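Local atomic coordinates of polyketide synthase type I (Bacillus amyloliquefaciens, PDB entry 5KKU), a protein that takes part in assembling the polyketide antibiotic difficidin, this piece being an N-terminal dehydratase domain that probably removes water from carrier-bound intermediates. Residues Q7-Q13 with L76-P82; R53-R58 with C112-Q117; Q231-I237 with V272-C276; N244-E248 with Y259-F263. All blocks are in the same frame, centred on the assembly; numbering follows the deposited sequence.

Interaction 1 (Q7-Q13 with L76-P82)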
# COMPACT_ATOMS: atom_id res chain seq x y z
N GLN A 7 -15.47 -21.13 5.76
CA GLN A 7 -14.35 -21.97 6.17
C GLN A 7 -13.12 -21.72 5.29
O GLN A 7 -12.33 -20.81 5.56
CB GLN A 7 -14.74 -23.44 6.12
CG GLN A 7 -15.87 -23.82 7.07
CD GLN A 7 -15.41 -23.94 8.51
OE1 GLN A 7 -14.45 -24.65 8.81
NE2 GLN A 7 -16.09 -23.24 9.40
N VAL A 8 -12.97 -22.53 4.25
CA VAL A 8 -11.84 -22.40 3.34
C VAL A 8 -12.32 -22.13 1.91
O VAL A 8 -13.25 -22.78 1.43
CB VAL A 8 -10.96 -23.66 3.35
CG1 VAL A 8 -9.70 -23.43 2.52
CG2 VAL A 8 -10.60 -24.04 4.78
N LYS A 9 -11.67 -21.19 1.24
CA LYS A 9 -12.02 -20.84 -0.13
C LYS A 9 -10.88 -20.10 -0.82
O LYS A 9 -10.60 -18.94 -0.52
CB LYS A 9 -13.29 -19.98 -0.16
CG LYS A 9 -13.85 -19.74 -1.55
CD LYS A 9 -15.25 -20.29 -1.69
CE LYS A 9 -15.68 -20.36 -3.15
NZ LYS A 9 -16.72 -19.34 -3.47
N THR A 10 -10.23 -20.78 -1.76
CA THR A 10 -9.12 -20.19 -2.50
C THR A 10 -9.60 -19.48 -3.76
O THR A 10 -10.27 -20.09 -4.60
CB THR A 10 -8.07 -21.26 -2.89
OG1 THR A 10 -7.52 -21.85 -1.71
CG2 THR A 10 -6.95 -20.63 -3.71
N PHE A 11 -9.27 -18.20 -3.88
CA PHE A 11 -9.68 -17.41 -5.03
C PHE A 11 -8.49 -17.12 -5.94
O PHE A 11 -7.37 -16.89 -5.47
CB PHE A 11 -10.33 -16.10 -4.58
CG PHE A 11 -11.65 -16.29 -3.88
CD1 PHE A 11 -12.81 -16.49 -4.61
CD2 PHE A 11 -11.72 -16.28 -2.50
CE1 PHE A 11 -14.02 -16.66 -3.97
CE2 PHE A 11 -12.93 -16.45 -1.85
CZ PHE A 11 -14.08 -16.64 -2.59
N LEU A 12 -8.74 -17.12 -7.25
CA LEU A 12 -7.69 -16.86 -8.23
C LEU A 12 -7.65 -15.45 -8.79
O LEU A 12 -8.59 -15.04 -9.35
CB LEU A 12 -7.82 -17.79 -9.41
CG LEU A 12 -6.88 -17.52 -10.57
CD1 LEU A 12 -5.46 -17.84 -10.20
CD2 LEU A 12 -7.28 -18.22 -11.83
N GLN A 13 -6.53 -14.77 -8.67
CA GLN A 13 -6.37 -13.45 -9.26
C GLN A 13 -5.18 -13.41 -10.21
O GLN A 13 -4.24 -14.06 -10.00
CB GLN A 13 -6.18 -12.42 -8.19
CG GLN A 13 -7.38 -12.19 -7.31
CD GLN A 13 -8.44 -11.43 -7.99
OE1 GLN A 13 -8.33 -10.26 -8.16
NE2 GLN A 13 -9.43 -12.12 -8.43
N LEU A 76 -2.07 -15.40 -8.78
CA LEU A 76 -2.10 -15.31 -7.35
C LEU A 76 -3.22 -16.17 -6.76
O LEU A 76 -4.25 -16.29 -7.31
CB LEU A 76 -2.28 -13.86 -6.95
CG LEU A 76 -1.06 -12.97 -6.91
CD1 LEU A 76 -0.28 -12.99 -8.20
CD2 LEU A 76 -1.42 -11.58 -6.49
N TYR A 77 -2.99 -16.79 -5.64
CA TYR A 77 -3.99 -17.59 -4.97
C TYR A 77 -4.34 -17.01 -3.59
O TYR A 77 -3.55 -17.03 -2.71
CB TYR A 77 -3.53 -19.04 -4.86
CG TYR A 77 -3.14 -19.68 -6.15
CD1 TYR A 77 -4.08 -20.00 -7.08
CD2 TYR A 77 -1.83 -19.96 -6.44
CE1 TYR A 77 -3.73 -20.58 -8.25
CE2 TYR A 77 -1.48 -20.55 -7.62
CZ TYR A 77 -2.46 -20.86 -8.52
OH TYR A 77 -2.17 -21.43 -9.68
N VAL A 78 -5.53 -16.46 -3.46
CA VAL A 78 -5.99 -15.89 -2.21
C VAL A 78 -6.83 -16.87 -1.44
O VAL A 78 -7.89 -17.23 -1.86
CB VAL A 78 -6.74 -14.56 -2.39
CG1 VAL A 78 -7.02 -13.93 -1.07
CG2 VAL A 78 -5.96 -13.59 -3.20
N THR A 79 -6.38 -17.29 -0.29
CA THR A 79 -7.07 -18.33 0.45
C THR A 79 -7.65 -17.85 1.75
O THR A 79 -6.95 -17.44 2.62
CB THR A 79 -6.11 -19.50 0.74
OG1 THR A 79 -5.73 -20.10 -0.48
CG2 THR A 79 -6.75 -20.55 1.60
N PHE A 80 -8.96 -17.90 1.87
CA PHE A 80 -9.63 -17.57 3.11
C PHE A 80 -9.76 -18.80 4.00
O PHE A 80 -10.32 -19.78 3.59
CB PHE A 80 -10.98 -16.97 2.84
CG PHE A 80 -10.92 -15.61 2.22
CD1 PHE A 80 -10.68 -15.44 0.88
CD2 PHE A 80 -11.14 -14.50 2.97
CE1 PHE A 80 -10.60 -14.19 0.32
CE2 PHE A 80 -11.09 -13.26 2.41
CZ PHE A 80 -10.82 -13.11 1.09
N THR A 81 -9.27 -18.77 5.21
CA THR A 81 -9.37 -19.89 6.09
C THR A 81 -10.07 -19.44 7.35
O THR A 81 -9.64 -18.52 7.97
CB THR A 81 -7.99 -20.39 6.47
OG1 THR A 81 -7.36 -20.97 5.33
CG2 THR A 81 -8.02 -21.40 7.60
N PRO A 82 -11.12 -20.13 7.75
CA PRO A 82 -11.83 -19.81 8.97
C PRO A 82 -10.97 -19.89 10.22
O PRO A 82 -10.10 -20.69 10.38
CB PRO A 82 -12.88 -20.89 9.02
CG PRO A 82 -13.20 -21.13 7.63
CD PRO A 82 -11.90 -21.06 6.93
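K9 to Q13 and L76 to F80 run side by side as antiparallel strands in the N-terminal hotdog half of the dehydratase, joined by a backbone ladder whose two faces differ in character. Three hydrogen-bonded pairs, K9 with F80, F11 with V78 and Q13 with L76, each exchange two N-H...O bonds; the one from F11 N to V78 O is short at 2.6 Å. Between two of these pairs T10 stands across from T79 in a non-hydrogen-bonded pair, and here the side chains supply a link: T10 OG1 and T79 OG1 are hydrogen-bonded at 2.8 Å. Each threonine sets OG1 anti to its own carbonyl carbon (chi1 -62° and -65°), which brings the hydroxyls together across the strands; a beta-branched residue that is also polar suits such an extended, outward place. On the same face L12 lies alongside Y77, with CD1 3.8 Å from Y77 CE1. The other carries F11, L76, V78 and F80, with K9 and Q13 turning their polar tips away. There F80 brings CD1 to the edge of the F11 ring, 3.6 Å from F11 CD2, and the two ring planes stand at 84°. Helix 37-49 lies against this side, with L45 touching F11 and V78, and Y49 meeting the F80 ring. On its far edge strand 73-83 pairs with strand 86-97, where T92 bonds to the Y77 backbone and E94 takes the Y77 hydroxyl.

Interaction 2 (R53-R58 with C112-Q117)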
# COMPACT_ATOMS: atom_id res chain seq x y z
N ARG A 53 -20.08 -7.08 3.58
CA ARG A 53 -20.29 -6.80 4.99
C ARG A 53 -19.01 -6.01 5.12
O ARG A 53 -18.02 -6.45 4.59
CB ARG A 53 -20.34 -7.93 5.96
CG ARG A 53 -21.65 -8.63 5.90
CD ARG A 53 -21.80 -9.76 6.88
NE ARG A 53 -21.59 -10.98 6.14
CZ ARG A 53 -21.33 -12.16 6.67
NH1 ARG A 53 -21.28 -12.31 7.97
NH2 ARG A 53 -21.10 -13.17 5.88
N PRO A 54 -19.01 -4.85 5.76
CA PRO A 54 -17.72 -4.16 5.79
C PRO A 54 -16.67 -4.89 6.61
O PRO A 54 -17.03 -5.36 7.62
CB PRO A 54 -18.07 -2.81 6.41
CG PRO A 54 -19.15 -3.11 7.32
CD PRO A 54 -20.00 -3.92 6.46
N ILE A 55 -15.43 -4.97 6.15
CA ILE A 55 -14.40 -5.68 6.91
C ILE A 55 -13.08 -4.93 6.94
O ILE A 55 -12.82 -4.05 6.11
CB ILE A 55 -14.16 -7.09 6.34
CG1 ILE A 55 -13.55 -7.01 4.94
CG2 ILE A 55 -15.46 -7.88 6.32
CD1 ILE A 55 -12.07 -6.70 4.93
N GLU A 56 -12.23 -5.29 7.90
CA GLU A 56 -10.93 -4.66 8.06
C GLU A 56 -9.84 -5.73 8.09
O GLU A 56 -10.12 -6.92 8.02
CB GLU A 56 -10.88 -3.82 9.33
CG GLU A 56 -10.93 -4.64 10.62
CD GLU A 56 -11.17 -3.78 11.84
OE1 GLU A 56 -11.80 -2.71 11.71
OE2 GLU A 56 -10.74 -4.18 12.94
N LEU A 57 -8.59 -5.28 8.18
CA LEU A 57 -7.47 -6.16 8.22
C LEU A 57 -6.54 -5.91 9.38
O LEU A 57 -6.32 -4.81 9.76
CB LEU A 57 -6.73 -6.13 6.91
CG LEU A 57 -7.53 -6.18 5.64
CD1 LEU A 57 -6.72 -5.77 4.46
CD2 LEU A 57 -8.15 -7.52 5.40
N ARG A 58 -5.99 -6.95 9.95
CA ARG A 58 -5.07 -6.82 11.04
C ARG A 58 -3.86 -7.71 10.88
O ARG A 58 -3.92 -8.68 10.21
CB ARG A 58 -5.76 -7.11 12.35
CG ARG A 58 -7.07 -6.40 12.53
CD ARG A 58 -7.57 -6.59 13.93
NE ARG A 58 -8.88 -6.04 14.13
CZ ARG A 58 -9.71 -6.44 15.07
NH1 ARG A 58 -9.36 -7.40 15.88
NH2 ARG A 58 -10.90 -5.89 15.18
N CYS A 112 -2.67 -11.99 6.54
CA CYS A 112 -3.30 -11.11 7.50
C CYS A 112 -4.48 -11.79 8.17
O CYS A 112 -4.81 -12.88 7.84
CB CYS A 112 -3.75 -9.82 6.84
SG CYS A 112 -5.05 -9.97 5.63
N GLN A 113 -5.17 -11.11 9.06
CA GLN A 113 -6.37 -11.61 9.67
C GLN A 113 -7.53 -10.71 9.35
O GLN A 113 -7.49 -9.55 9.60
CB GLN A 113 -6.21 -11.70 11.15
CG GLN A 113 -5.11 -12.58 11.59
CD GLN A 113 -5.51 -14.03 11.60
OE1 GLN A 113 -6.67 -14.40 11.74
NE2 GLN A 113 -4.54 -14.87 11.44
N LEU A 114 -8.55 -11.26 8.76
CA LEU A 114 -9.68 -10.46 8.35
C LEU A 114 -10.85 -10.49 9.33
O LEU A 114 -11.39 -11.49 9.60
CB LEU A 114 -10.11 -10.90 6.98
CG LEU A 114 -11.12 -10.08 6.21
CD1 LEU A 114 -10.86 -10.40 4.78
CD2 LEU A 114 -12.57 -10.36 6.56
N TYR A 115 -11.23 -9.36 9.87
CA TYR A 115 -12.35 -9.27 10.79
C TYR A 115 -13.52 -8.52 10.22
O TYR A 115 -13.38 -7.73 9.35
CB TYR A 115 -11.95 -8.53 12.03
CG TYR A 115 -10.97 -9.22 12.87
CD1 TYR A 115 -9.68 -9.35 12.48
CD2 TYR A 115 -11.34 -9.76 14.07
CE1 TYR A 115 -8.77 -9.99 13.25
CE2 TYR A 115 -10.44 -10.41 14.85
CZ TYR A 115 -9.16 -10.52 14.43
OH TYR A 115 -8.25 -11.16 15.19
N LEU A 116 -14.67 -8.74 10.78
CA LEU A 116 -15.78 -7.98 10.35
C LEU A 116 -15.66 -6.62 11.03
O LEU A 116 -15.29 -6.52 12.14
CB LEU A 116 -17.06 -8.69 10.70
CG LEU A 116 -17.28 -9.97 9.92
CD1 LEU A 116 -18.00 -11.00 10.75
CD2 LEU A 116 -18.05 -9.76 8.65
N GLN A 117 -15.96 -5.57 10.30
CA GLN A 117 -15.90 -4.23 10.86
C GLN A 117 -17.28 -3.91 11.38
O GLN A 117 -18.27 -4.17 10.75
CB GLN A 117 -15.42 -3.27 9.80
CG GLN A 117 -15.48 -1.83 10.16
CD GLN A 117 -15.77 -0.99 8.94
OE1 GLN A 117 -15.28 -1.26 7.82
NE2 GLN A 117 -16.60 0.02 9.14
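R58 lays its guanidinium flat on the ring of Y115, with the two planes 17° apart and R58 CZ 3.7 Å from the ring centroid, nearly on the ring normal: a stacked cation-pi pair. The R58 chain is extended from CG to NE and crosses the tyrosine at about a right angle. Its CD passes 3.7 Å from Y115 CE1, and NH1 ends over the middle of the ring, 3.4 Å from Y115 CZ. What fixes the rotation of the group is E56 on the same strand. E56 OE2 lies in the guanidinium plane and takes NE (2.9 Å) and NH2 (2.8 Å) of R58 side-on, so carboxylate at the edge and ring on the face hold one cation. Because OE1 of this buried glutamate also pairs with R226, its negative charge is probably well stabilised. The other side is apolar, built from I55, L57, L114 and C112. L114 meets I55 at about a right angle, CD2 lying 3.6 Å from I55 CB, while L57 CD2 touches L114 CD1 and C112 SG. Branched apolar residues suit this side, for L42 and A46 of helix 37-49 pack upon it. The backbones are joined by paired bonds at E56 with Y115 and at R58 with Q113, and Q117 N reaches P54 O beyond them. An antiparallel sheet curled round a long helix is the hallmark of the hotdog fold.

Interaction 3 (Q231-I237 with V272-C276)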
# COMPACT_ATOMS: atom_id res chain seq x y z
N GLN A 231 -14.86 4.23 3.78
CA GLN A 231 -15.56 4.81 2.67
C GLN A 231 -14.70 4.71 1.43
O GLN A 231 -13.51 4.61 1.52
CB GLN A 231 -15.87 6.25 2.96
CG GLN A 231 -17.31 6.66 2.76
CD GLN A 231 -18.24 6.25 3.87
OE1 GLN A 231 -17.82 6.09 4.99
NE2 GLN A 231 -19.50 6.11 3.55
N PRO A 232 -15.29 4.74 0.25
CA PRO A 232 -14.52 4.69 -0.98
C PRO A 232 -13.78 5.97 -1.27
O PRO A 232 -14.25 7.00 -0.92
CB PRO A 232 -15.56 4.44 -2.04
CG PRO A 232 -16.81 4.94 -1.45
CD PRO A 232 -16.72 4.70 0.00
N PHE A 233 -12.61 5.88 -1.84
CA PHE A 233 -11.85 7.05 -2.16
C PHE A 233 -12.50 7.98 -3.18
O PHE A 233 -13.00 7.55 -4.15
CB PHE A 233 -10.48 6.62 -2.68
CG PHE A 233 -9.58 5.99 -1.67
CD1 PHE A 233 -9.61 6.36 -0.37
CD2 PHE A 233 -8.67 5.04 -2.06
CE1 PHE A 233 -8.75 5.79 0.53
CE2 PHE A 233 -7.81 4.47 -1.16
CZ PHE A 233 -7.85 4.84 0.14
N PRO A 234 -12.40 9.27 -2.98
CA PRO A 234 -12.83 10.23 -3.99
C PRO A 234 -11.69 10.59 -4.89
O PRO A 234 -10.70 9.94 -4.79
CB PRO A 234 -13.22 11.43 -3.16
CG PRO A 234 -12.38 11.31 -1.99
CD PRO A 234 -12.36 9.88 -1.66
N LYS A 235 -11.83 11.57 -5.75
CA LYS A 235 -10.81 11.95 -6.67
C LYS A 235 -9.54 12.44 -5.99
O LYS A 235 -8.48 12.15 -6.43
CB LYS A 235 -11.33 13.01 -7.59
CG LYS A 235 -12.19 12.48 -8.70
CD LYS A 235 -12.69 13.57 -9.60
CE LYS A 235 -13.70 13.02 -10.59
NZ LYS A 235 -14.51 14.04 -11.30
N THR A 236 -9.66 13.20 -4.94
CA THR A 236 -8.50 13.62 -4.20
C THR A 236 -8.63 13.18 -2.76
O THR A 236 -9.63 13.35 -2.18
CB THR A 236 -8.33 15.15 -4.19
OG1 THR A 236 -8.28 15.67 -5.51
CG2 THR A 236 -7.12 15.57 -3.43
N ILE A 237 -7.57 12.63 -2.21
CA ILE A 237 -7.52 12.30 -0.80
C ILE A 237 -6.50 13.07 -0.00
O ILE A 237 -5.61 13.69 -0.54
CB ILE A 237 -7.31 10.83 -0.54
CG1 ILE A 237 -5.94 10.41 -1.04
CG2 ILE A 237 -8.41 10.00 -1.14
CD1 ILE A 237 -5.48 9.08 -0.56
N VAL A 272 -13.25 10.63 7.78
CA VAL A 272 -12.35 9.48 7.74
C VAL A 272 -12.65 8.49 6.60
O VAL A 272 -13.66 7.89 6.57
CB VAL A 272 -12.28 8.79 9.10
CG1 VAL A 272 -11.51 7.49 9.01
CG2 VAL A 272 -11.61 9.68 10.11
N LEU A 273 -11.72 8.31 5.68
CA LEU A 273 -11.93 7.35 4.63
C LEU A 273 -11.27 6.04 5.00
O LEU A 273 -11.85 5.03 4.77
CB LEU A 273 -11.48 7.81 3.24
CG LEU A 273 -11.66 9.23 2.77
CD1 LEU A 273 -10.76 9.60 1.64
CD2 LEU A 273 -13.09 9.59 2.47
N ALA A 274 -10.09 6.11 5.57
CA ALA A 274 -9.38 4.96 5.98
C ALA A 274 -8.46 5.18 7.18
O ALA A 274 -8.01 6.24 7.41
CB ALA A 274 -8.62 4.43 4.80
N GLU A 275 -8.14 4.13 7.90
CA GLU A 275 -7.23 4.18 9.00
C GLU A 275 -6.16 3.13 8.89
O GLU A 275 -6.44 1.99 8.60
CB GLU A 275 -7.96 3.97 10.31
CG GLU A 275 -8.87 5.07 10.79
CD GLU A 275 -9.27 4.87 12.22
OE1 GLU A 275 -9.80 3.84 12.52
OE2 GLU A 275 -9.03 5.71 13.04
N CYS A 276 -4.95 3.51 9.18
CA CYS A 276 -3.87 2.61 9.19
C CYS A 276 -3.11 2.70 10.48
O CYS A 276 -2.55 3.69 10.78
CB CYS A 276 -2.97 2.87 8.01
SG CYS A 276 -1.60 1.79 7.83
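L273 opens a classic beta bulge and sends its side chain against the loop that leads into strand 236-248. Its backbone takes a helical setting (phi -96°, psi -41°), and together with A274 it faces the single residue I265 on the neighbouring strand of the C-terminal hotdog fold. The kink places the leucine where several apolar groups converge on one methyl: L273 CD1 lies 3.7 Å from I237 CG2, 3.7 Å from P234 CD and 4.0 Å from F233 CD1. The methyl approaches the phenylalanine ring at its edge, and P234 presents its CD to the same methyl end-on. A branched leucine suits this spot, since its terminal methyl can enter between three apolar groups. F233 also meets F196 edge-to-face, which ties this loop to helix 194-200; D198 on that helix, the predicted proton donor, has its side chain about 10 Å from that of F233. A274 brings its small CB near the F233 ring and packs on F227 and M229. One backbone bond completes the contact: Q231 N donates to L273 O at 3.3 Å with an N-H...O angle of 152°, and the donor sits in the plane of the carbonyl, where it meets a lone pair.

Interaction 4 (N244-E248 with Y259-F263)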
# COMPACT_ATOMS: atom_id res chain seq x y z
N ASN A 244 3.93 12.15 16.67
CA ASN A 244 3.72 11.40 17.89
C ASN A 244 3.31 9.94 17.74
O ASN A 244 3.50 9.18 18.63
CB ASN A 244 2.77 12.14 18.85
CG ASN A 244 1.33 11.87 18.59
OD1 ASN A 244 0.92 11.63 17.49
ND2 ASN A 244 0.54 11.94 19.61
N SER A 245 2.78 9.57 16.60
CA SER A 245 2.46 8.23 16.25
C SER A 245 3.64 7.47 15.66
O SER A 245 3.50 6.35 15.32
CB SER A 245 1.27 8.24 15.30
OG SER A 245 1.64 8.11 13.95
N ARG A 246 4.76 8.12 15.46
CA ARG A 246 5.92 7.47 14.88
C ARG A 246 6.87 6.95 15.94
O ARG A 246 7.20 7.65 16.84
CB ARG A 246 6.64 8.42 13.97
CG ARG A 246 7.82 7.92 13.20
CD ARG A 246 8.21 8.92 12.13
NE ARG A 246 7.35 8.93 10.97
CZ ARG A 246 6.12 9.42 10.94
NH1 ARG A 246 5.61 9.98 11.99
NH2 ARG A 246 5.40 9.34 9.85
N THR A 247 7.29 5.70 15.82
CA THR A 247 8.34 5.16 16.62
C THR A 247 9.33 4.48 15.72
O THR A 247 9.04 4.18 14.58
CB THR A 247 7.86 4.12 17.65
OG1 THR A 247 7.28 3.01 16.99
CG2 THR A 247 6.90 4.72 18.64
N GLU A 248 10.50 4.26 16.25
CA GLU A 248 11.58 3.71 15.50
C GLU A 248 12.63 2.98 16.33
O GLU A 248 12.75 3.18 17.51
CB GLU A 248 12.20 4.78 14.63
CG GLU A 248 13.42 5.47 15.17
CD GLU A 248 13.76 6.72 14.40
OE1 GLU A 248 12.95 7.15 13.59
OE2 GLU A 248 14.85 7.26 14.63
N TYR A 259 11.25 1.44 11.06
CA TYR A 259 10.41 2.42 11.74
C TYR A 259 8.94 2.28 11.34
O TYR A 259 8.62 1.75 10.28
CB TYR A 259 10.91 3.85 11.49
CG TYR A 259 10.88 4.35 10.06
CD1 TYR A 259 9.76 4.98 9.54
CD2 TYR A 259 12.01 4.24 9.25
CE1 TYR A 259 9.74 5.46 8.24
CE2 TYR A 259 12.00 4.71 7.95
CZ TYR A 259 10.87 5.32 7.45
OH TYR A 259 10.86 5.79 6.16
N SER A 260 8.06 2.84 12.13
CA SER A 260 6.67 2.61 11.99
C SER A 260 5.85 3.82 12.41
O SER A 260 6.27 4.58 13.21
CB SER A 260 6.29 1.37 12.78
OG SER A 260 6.08 1.70 14.09
N ALA A 261 4.68 3.97 11.79
CA ALA A 261 3.77 5.10 11.97
C ALA A 261 2.34 4.77 11.62
O ALA A 261 2.07 3.84 10.96
CB ALA A 261 4.23 6.29 11.15
N ASP A 262 1.38 5.43 11.92
CA ASP A 262 -0.05 5.46 11.72
C ASP A 262 -0.35 6.51 10.71
O ASP A 262 0.33 7.51 10.67
CB ASP A 262 -0.79 5.90 12.97
CG ASP A 262 -0.78 4.88 14.09
OD1 ASP A 262 -0.46 3.73 13.87
OD2 ASP A 262 -1.13 5.29 15.20
N PHE A 263 -1.31 6.32 9.85
CA PHE A 263 -1.76 7.39 9.01
C PHE A 263 -3.26 7.34 8.94
O PHE A 263 -3.81 6.30 9.16
CB PHE A 263 -1.06 7.46 7.62
CG PHE A 263 -1.39 6.33 6.66
CD1 PHE A 263 -2.57 6.29 5.96
CD2 PHE A 263 -0.48 5.35 6.43
CE1 PHE A 263 -2.83 5.27 5.08
CE2 PHE A 263 -0.75 4.34 5.56
CZ PHE A 263 -1.93 4.31 4.89
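R246 folds its side chain across the neighbouring strand to lie over A261, at the place where the pairing of T247 with S260 gives way to the 3-10 segment at N244-S245. Its CB and CG pass beside S260 O, CG at 3.7 Å. With CG anti to the backbone N (chi1 -176°) the chain leaves nearly straight, and a bend at chi3 (-77°) then swings the flat end round over the alanine. NE skirts A261 CB, CZ stands 3.7 Å from that methyl, and NH2 comes to 3.5 Å from A261 CB. The methyl therefore sits over one guanidinium face, displaced towards the rim, and the small alanine lets the arginine lie this low. At the tip, NH1 and NH2 make weak hydrogen bonds to A242 O and S241 OG, which may help orient it. Beside it T247 and S260 exchange two backbone bonds, T247 N to S260 O and S260 N to T247 O, both 3.0 Å long. E248 and Y259 follow as a non-hydrogen-bonded pair with their CB atoms 3.5 Å apart. Towards the 3-10 segment S245 OG, held chiefly by A242 O, receives a weak bond of 3.4 Å from D262 N; a serine is short enough to serve both from beside the main chain. The contact belongs to the hairpin of strands 236-248 and 258-266. On its other edge strand 258-266 pairs with strand 272-283, where A261 bonds to L279, Y259 bonds to V281, K278 NZ bonds to S260 OG and the K278 backbone N to D262 OD1.

The four contacts divide between the two hotdog halves of the dehydratase: interactions 1 and 2 in the N-terminal half, 3 and 4 in the C-terminal half. Interactions 1 and 2 cross along the chain and touch, F80 CE2 lying 3.7 Å from L114 CD1. Interactions 3 and 4 share strand 236-248 and meet through C276 N and F263 O at 3.0 Å, a probable hydrogen bond. Across the halves, interactions 2 and 3 come within about 7 Å at their nearest atoms, and R226 bridges the interval by pairing with both E56 and E275. Interaction 3 alone approaches a predicted catalytic residue, D198; the other three lie away from the annotated sites.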